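PDB 4FVS: putative lipoprotein from Parabacteroides distasonis, which is of unknown function but probably binds lipid or another hydrophobic ligand at the cell envelope, as LolA- and LolB-like proteins do. Local coordinates for residues Y69-L83 and V96-P108. Numbering follows the deposited sequence.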
loop_
_atom_site.group_PDB
_atom_site.type_symbol
_atom_site.label_atom_id
_atom_site.label_comp_id
_atom_site.label_asym_id
_atom_site.label_seq_id
_atom_site.Cartn_x
_atom_site.Cartn_y
_atom_site.Cartn_z
ATOM N N TYR A 69 -2.651 12.170 3.310
ATOM C CA TYR A 69 -3.362 13.394 3.674
ATOM C C TYR A 69 -4.868 13.323 3.430
ATOM O O TYR A 69 -5.350 12.499 2.658
ATOM C CB TYR A 69 -2.786 14.621 2.921
ATOM C CG TYR A 69 -2.805 14.484 1.420
ATOM C CD1 TYR A 69 -3.931 14.846 0.683
ATOM C CD2 TYR A 69 -1.687 14.032 0.728
ATOM C CE1 TYR A 69 -3.958 14.723 -0.704
ATOM C CE2 TYR A 69 -1.702 13.904 -0.660
ATOM C CZ TYR A 69 -2.849 14.235 -1.373
ATOM O OH TYR A 69 -2.893 14.118 -2.745
ATOM N N CYS A 70 -5.584 14.215 4.131
ATOM C CA CYS A 70 -7.001 14.533 4.009
ATOM C C CYS A 70 -7.126 15.895 3.351
ATOM O O CYS A 70 -6.468 16.846 3.781
ATOM C CB CYS A 70 -7.712 14.513 5.360
ATOM S SG CYS A 70 -8.507 12.936 5.760
ATOM N N GLN A 71 -7.943 15.998 2.309
ATOM C CA GLN A 71 -8.216 17.254 1.633
ATOM C C GLN A 71 -9.652 17.282 1.365
ATOM O O GLN A 71 -10.147 16.482 0.579
ATOM C CB GLN A 71 -7.404 17.456 0.335
ATOM C CG GLN A 71 -5.939 17.847 0.517
ATOM C CD GLN A 71 -5.653 19.251 0.058
ATOM O OE1 GLN A 71 -6.337 20.211 0.443
ATOM N NE2 GLN A 71 -4.606 19.405 -0.748
ATOM N N ASN A 72 -10.342 18.138 2.090
ATOM C CA ASN A 72 -11.761 18.443 1.959
ATOM C C ASN A 72 -12.634 17.174 1.967
ATOM O O ASN A 72 -13.451 16.956 1.067
ATOM C CB ASN A 72 -12.022 19.284 0.696
ATOM C CG ASN A 72 -11.256 20.583 0.676
ATOM O OD1 ASN A 72 -11.055 21.248 1.707
ATOM N ND2 ASN A 72 -10.804 20.967 -0.504
ATOM N N GLY A 73 -12.455 16.374 3.009
ATOM C CA GLY A 73 -13.259 15.189 3.254
ATOM C C GLY A 73 -12.836 13.899 2.597
ATOM O O GLY A 73 -13.446 12.867 2.876
ATOM N N GLU A 74 -11.782 13.923 1.753
ATOM C CA GLU A 74 -11.286 12.735 1.044
ATOM C C GLU A 74 -9.869 12.428 1.470
ATOM O O GLU A 74 -9.061 13.350 1.634
ATOM C CB GLU A 74 -11.365 12.927 -0.484
ATOM C CG GLU A 74 -11.230 11.644 -1.287
ATOM C CD GLU A 74 -11.745 11.669 -2.716
ATOM O OE1 GLU A 74 -11.887 12.767 -3.297
ATOM O OE2 GLU A 74 -12.030 10.575 -3.252
ATOM N N PHE A 75 -9.572 11.112 1.648
ATOM C CA PHE A 75 -8.280 10.608 2.097
ATOM C C PHE A 75 -7.451 10.074 0.920
ATOM O O PHE A 75 -7.931 9.248 0.137
ATOM C CB PHE A 75 -8.457 9.506 3.166
ATOM C CG PHE A 75 -7.146 8.887 3.595
ATOM C CD1 PHE A 75 -6.323 9.527 4.519
ATOM C CD2 PHE A 75 -6.696 7.701 3.017
ATOM C CE1 PHE A 75 -5.082 8.992 4.863
ATOM C CE2 PHE A 75 -5.458 7.162 3.374
ATOM C CZ PHE A 75 -4.664 7.810 4.302
ATOM N N PHE A 76 -6.169 10.482 0.867
ATOM C CA PHE A 76 -5.213 10.074 -0.170
ATOM C C PHE A 76 -3.916 9.529 0.424
ATOM O O PHE A 76 -3.465 9.967 1.474
ATOM C CB PHE A 76 -4.888 11.255 -1.091
ATOM C CG PHE A 76 -6.095 11.899 -1.742
ATOM C CD1 PHE A 76 -6.827 12.877 -1.074
ATOM C CD2 PHE A 76 -6.490 11.537 -3.025
ATOM C CE1 PHE A 76 -7.945 13.450 -1.666
ATOM C CE2 PHE A 76 -7.604 12.115 -3.614
ATOM C CZ PHE A 76 -8.324 13.069 -2.932
ATOM N N LEU A 77 -3.307 8.593 -0.279
ATOM C CA LEU A 77 -2.052 7.964 0.118
ATOM C C LEU A 77 -1.187 7.728 -1.123
ATOM O O LEU A 77 -1.743 7.425 -2.184
ATOM C CB LEU A 77 -2.391 6.639 0.827
ATOM C CG LEU A 77 -1.256 5.778 1.391
ATOM C CD1 LEU A 77 -0.489 6.501 2.504
ATOM C CD2 LEU A 77 -1.807 4.488 1.926
ATOM N N ASP A 78 0.160 7.851 -1.002
ATOM C CA ASP A 78 1.053 7.592 -2.134
ATOM C C ASP A 78 0.840 6.146 -2.615
ATOM O O ASP A 78 0.870 5.205 -1.802
ATOM C CB ASP A 78 2.532 7.866 -1.777
ATOM C CG ASP A 78 3.421 8.248 -2.965
ATOM O OD1 ASP A 78 3.167 7.745 -4.094
ATOM O OD2 ASP A 78 4.398 9.007 -2.755
ATOM N N SER A 79 0.583 5.986 -3.938
ATOM C CA SER A 79 0.286 4.707 -4.599
ATOM C C SER A 79 1.393 3.643 -4.457
ATOM O O SER A 79 1.094 2.480 -4.710
ATOM C CB SER A 79 -0.040 4.898 -6.079
ATOM O OG SER A 79 0.937 5.638 -6.785
ATOM N N LYS A 80 2.610 3.995 -3.980
ATOM C CA LYS A 80 3.717 3.040 -3.790
ATOM C C LYS A 80 3.407 2.074 -2.628
ATOM O O LYS A 80 3.951 0.957 -2.591
ATOM C CB LYS A 80 5.096 3.740 -3.585
ATOM C CG LYS A 80 5.258 4.624 -2.357
ATOM C CD LYS A 80 6.674 5.083 -2.242
ATOM C CE LYS A 80 6.846 6.262 -1.351
ATOM N NZ LYS A 80 8.221 6.824 -1.490
ATOM N N GLU A 81 2.506 2.492 -1.710
ATOM C CA GLU A 81 2.038 1.678 -0.577
ATOM C C GLU A 81 1.287 0.406 -1.087
ATOM O O GLU A 81 1.301 -0.631 -0.418
ATOM C CB GLU A 81 1.136 2.528 0.325
ATOM C CG GLU A 81 0.749 1.910 1.656
ATOM C CD GLU A 81 1.777 1.732 2.759
ATOM O OE1 GLU A 81 2.991 1.633 2.455
ATOM O OE2 GLU A 81 1.346 1.623 3.934
ATOM N N THR A 82 0.680 0.495 -2.289
ATOM C CA THR A 82 -0.040 -0.592 -2.964
ATOM C C THR A 82 0.988 -1.699 -3.381
ATOM O O THR A 82 0.597 -2.878 -3.452
ATOM C CB THR A 82 -0.887 -0.012 -4.167
ATOM O OG1 THR A 82 -1.978 0.744 -3.644
ATOM C CG2 THR A 82 -1.474 -1.076 -5.066
ATOM N N LEU A 83 2.282 -1.317 -3.611
ATOM C CA LEU A 83 3.354 -2.209 -4.069
ATOM C C LEU A 83 4.252 -2.690 -2.920
ATOM O O LEU A 83 5.332 -3.226 -3.174
ATOM C CB LEU A 83 4.205 -1.543 -5.155
ATOM C CG LEU A 83 3.456 -0.917 -6.360
ATOM C CD1 LEU A 83 4.402 -0.204 -7.231
ATOM C CD2 LEU A 83 2.721 -1.957 -7.172
ATOM N N VAL A 96 16.460 1.766 -6.020
ATOM C CA VAL A 96 15.143 1.609 -6.618
ATOM C C VAL A 96 14.172 2.636 -6.015
ATOM O O VAL A 96 14.036 2.737 -4.791
ATOM C CB VAL A 96 14.635 0.173 -6.463
ATOM C CG1 VAL A 96 13.252 0.020 -7.060
ATOM C CG2 VAL A 96 15.598 -0.806 -7.110
ATOM N N ASP A 97 13.535 3.427 -6.889
ATOM C CA ASP A 97 12.536 4.410 -6.486
ATOM C C ASP A 97 11.252 4.207 -7.303
ATOM O O ASP A 97 11.249 3.469 -8.292
ATOM C CB ASP A 97 13.066 5.851 -6.619
ATOM C CG ASP A 97 12.594 6.778 -5.500
ATOM O OD1 ASP A 97 11.485 6.547 -4.952
ATOM O OD2 ASP A 97 13.333 7.727 -5.166
ATOM N N ILE A 98 10.150 4.806 -6.841
ATOM C CA ILE A 98 8.854 4.746 -7.510
ATOM C C ILE A 98 8.348 6.178 -7.639
ATOM O O ILE A 98 8.537 6.996 -6.733
ATOM C CB ILE A 98 7.855 3.801 -6.785
ATOM C CG1 ILE A 98 8.376 2.341 -6.795
ATOM C CG2 ILE A 98 6.497 3.843 -7.436
ATOM C CD1 ILE A 98 7.610 1.308 -5.964
ATOM N N THR A 99 7.752 6.497 -8.809
ATOM C CA THR A 99 7.198 7.821 -9.113
ATOM C C THR A 99 6.027 8.097 -8.178
ATOM O O THR A 99 5.294 7.179 -7.785
ATOM C CB THR A 99 6.791 7.919 -10.583
ATOM O OG1 THR A 99 5.928 6.834 -10.901
ATOM C CG2 THR A 99 7.968 7.897 -11.526
ATOM N N GLU A 100 5.877 9.365 -7.802
ATOM C CA GLU A 100 4.825 9.834 -6.919
ATOM C C GLU A 100 3.502 9.881 -7.660
ATOM O O GLU A 100 3.423 10.434 -8.751
ATOM C CB GLU A 100 5.184 11.222 -6.358
ATOM C CG GLU A 100 4.111 11.840 -5.477
ATOM C CD GLU A 100 4.114 13.355 -5.485
ATOM O OE1 GLU A 100 4.817 13.937 -4.627
ATOM O OE2 GLU A 100 3.420 13.957 -6.342
ATOM N N ASN A 101 2.476 9.264 -7.073
ATOM C CA ASN A 101 1.095 9.279 -7.563
ATOM C C ASN A 101 0.206 9.032 -6.357
ATOM O O ASN A 101 0.303 7.978 -5.740
ATOM C CB ASN A 101 0.848 8.270 -8.723
ATOM C CG ASN A 101 -0.397 8.519 -9.581
ATOM O OD1 ASN A 101 -1.399 9.078 -9.141
ATOM N ND2 ASN A 101 -0.375 8.090 -10.837
ATOM N N PHE A 102 -0.558 10.051 -5.939
ATOM C CA PHE A 102 -1.458 9.937 -4.786
ATOM C C PHE A 102 -2.814 9.466 -5.245
ATOM O O PHE A 102 -3.391 10.042 -6.165
ATOM C CB PHE A 102 -1.562 11.263 -4.040
ATOM C CG PHE A 102 -0.322 11.625 -3.237
ATOM C CD1 PHE A 102 -0.096 11.072 -1.982
ATOM C CD2 PHE A 102 0.594 12.552 -3.715
ATOM C CE1 PHE A 102 1.025 11.435 -1.232
ATOM C CE2 PHE A 102 1.710 12.914 -2.958
ATOM C CZ PHE A 102 1.917 12.358 -1.727
ATOM N N ILE A 103 -3.308 8.397 -4.637
ATOM C CA ILE A 103 -4.618 7.828 -4.953
ATOM C C ILE A 103 -5.530 7.866 -3.721
ATOM O O ILE A 103 -5.054 7.736 -2.592
ATOM C CB ILE A 103 -4.497 6.399 -5.518
ATOM C CG1 ILE A 103 -3.706 5.465 -4.548
ATOM C CG2 ILE A 103 -3.881 6.449 -6.930
ATOM C CD1 ILE A 103 -3.755 3.926 -4.844
ATOM N N ASN A 104 -6.838 8.043 -3.943
ATOM C CA ASN A 104 -7.817 8.082 -2.860
ATOM C C ASN A 104 -8.121 6.690 -2.328
ATOM O O ASN A 104 -7.973 5.691 -3.052
ATOM C CB ASN A 104 -9.120 8.735 -3.306
ATOM C CG ASN A 104 -9.962 7.911 -4.257
ATOM O OD1 ASN A 104 -9.468 7.240 -5.148
ATOM N ND2 ASN A 104 -11.263 7.957 -4.102
ATOM N N TYR A 105 -8.577 6.650 -1.057
ATOM C CA TYR A 105 -9.047 5.474 -0.368
ATOM C C TYR A 105 -10.426 5.822 0.164
ATOM O O TYR A 105 -10.557 6.606 1.106
ATOM C CB TYR A 105 -8.055 4.994 0.716
ATOM C CG TYR A 105 -6.881 4.239 0.131
ATOM C CD1 TYR A 105 -5.795 4.916 -0.425
ATOM C CD2 TYR A 105 -6.868 2.851 0.098
ATOM C CE1 TYR A 105 -4.726 4.229 -1.000
ATOM C CE2 TYR A 105 -5.805 2.149 -0.481
ATOM C CZ TYR A 105 -4.737 2.844 -1.030
ATOM O OH TYR A 105 -3.671 2.168 -1.574
ATOM N N PRO A 106 -11.486 5.335 -0.502
ATOM C CA PRO A 106 -12.849 5.658 -0.056
ATOM C C PRO A 106 -13.155 5.110 1.344
ATOM O O PRO A 106 -12.578 4.116 1.761
ATOM C CB PRO A 106 -13.737 4.991 -1.118
ATOM C CG PRO A 106 -12.848 4.785 -2.300
ATOM C CD PRO A 106 -11.513 4.457 -1.687
ATOM N N ASN A 107 -14.017 5.808 2.084
ATOM C CA ASN A 107 -14.474 5.486 3.430
ATOM C C ASN A 107 -15.860 4.842 3.348
ATOM O O ASN A 107 -16.854 5.536 3.104
ATOM C CB ASN A 107 -14.497 6.754 4.298
ATOM C CG ASN A 107 -15.065 6.602 5.694
ATOM O OD1 ASN A 107 -15.154 5.500 6.262
ATOM N ND2 ASN A 107 -15.409 7.737 6.292
ATOM N N PRO A 108 -15.958 3.522 3.578
ATOM C CA PRO A 108 -17.265 2.854 3.459
ATOM C C PRO A 108 -18.161 3.032 4.678
ATOM O O PRO A 108 -19.338 2.627 4.643
ATOM C CB PRO A 108 -16.884 1.399 3.297
ATOM C CG PRO A 108 -15.611 1.287 4.059
ATOM C CD PRO A 108 -14.879 2.563 3.878
#
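Phe102 packs against Tyr69 and Asp78, and can be followed outward from its backbone. Its CB lies 3.4 Å from Tyr69 OH; CG, turned anti to its own carbonyl carbon (chi1 -73°), lies near Tyr69 OH and CE2, as does CD2. CD1 meets Tyr69 CE2 at 3.5 Å and also Asp78 N, CE1 touches Asp78 CB, and CZ at the tip is 4.1 Å from Tyr69 CE2. Centroids 5.0 Å apart and planes at 62° identify an edge-to-face pair, the tyrosine supplying the edge; Asp78 CG lies over the opposite face of Phe102. With an alanine in place of Phe102, the Tyr69 edge would probably lose its aromatic face and a gap would open beside Asp78. The backbone evidence is an antiparallel ladder: Leu77 N to Ile103 O (3.0 Å), Ile103 N to Leu77 O (3.1 Å), continued by Tyr105 N to Phe75 O. Beyond it Asn101 O accepts twice, from Ser79 N at 2.7 Å and Ser79 OG at 2.6 Å. Asn104 ND2 donates to Glu74 OE2 and Tyr119 O. Strands 60-71 and 74-78 form a hairpin through the type I' turn Gln71-Glu74; 102-104 adds an outer antiparallel strand to this LolA/LolB-clan beta fold, while Ser79 and Thr82 touch strands 123-129 and 132-154, respectively.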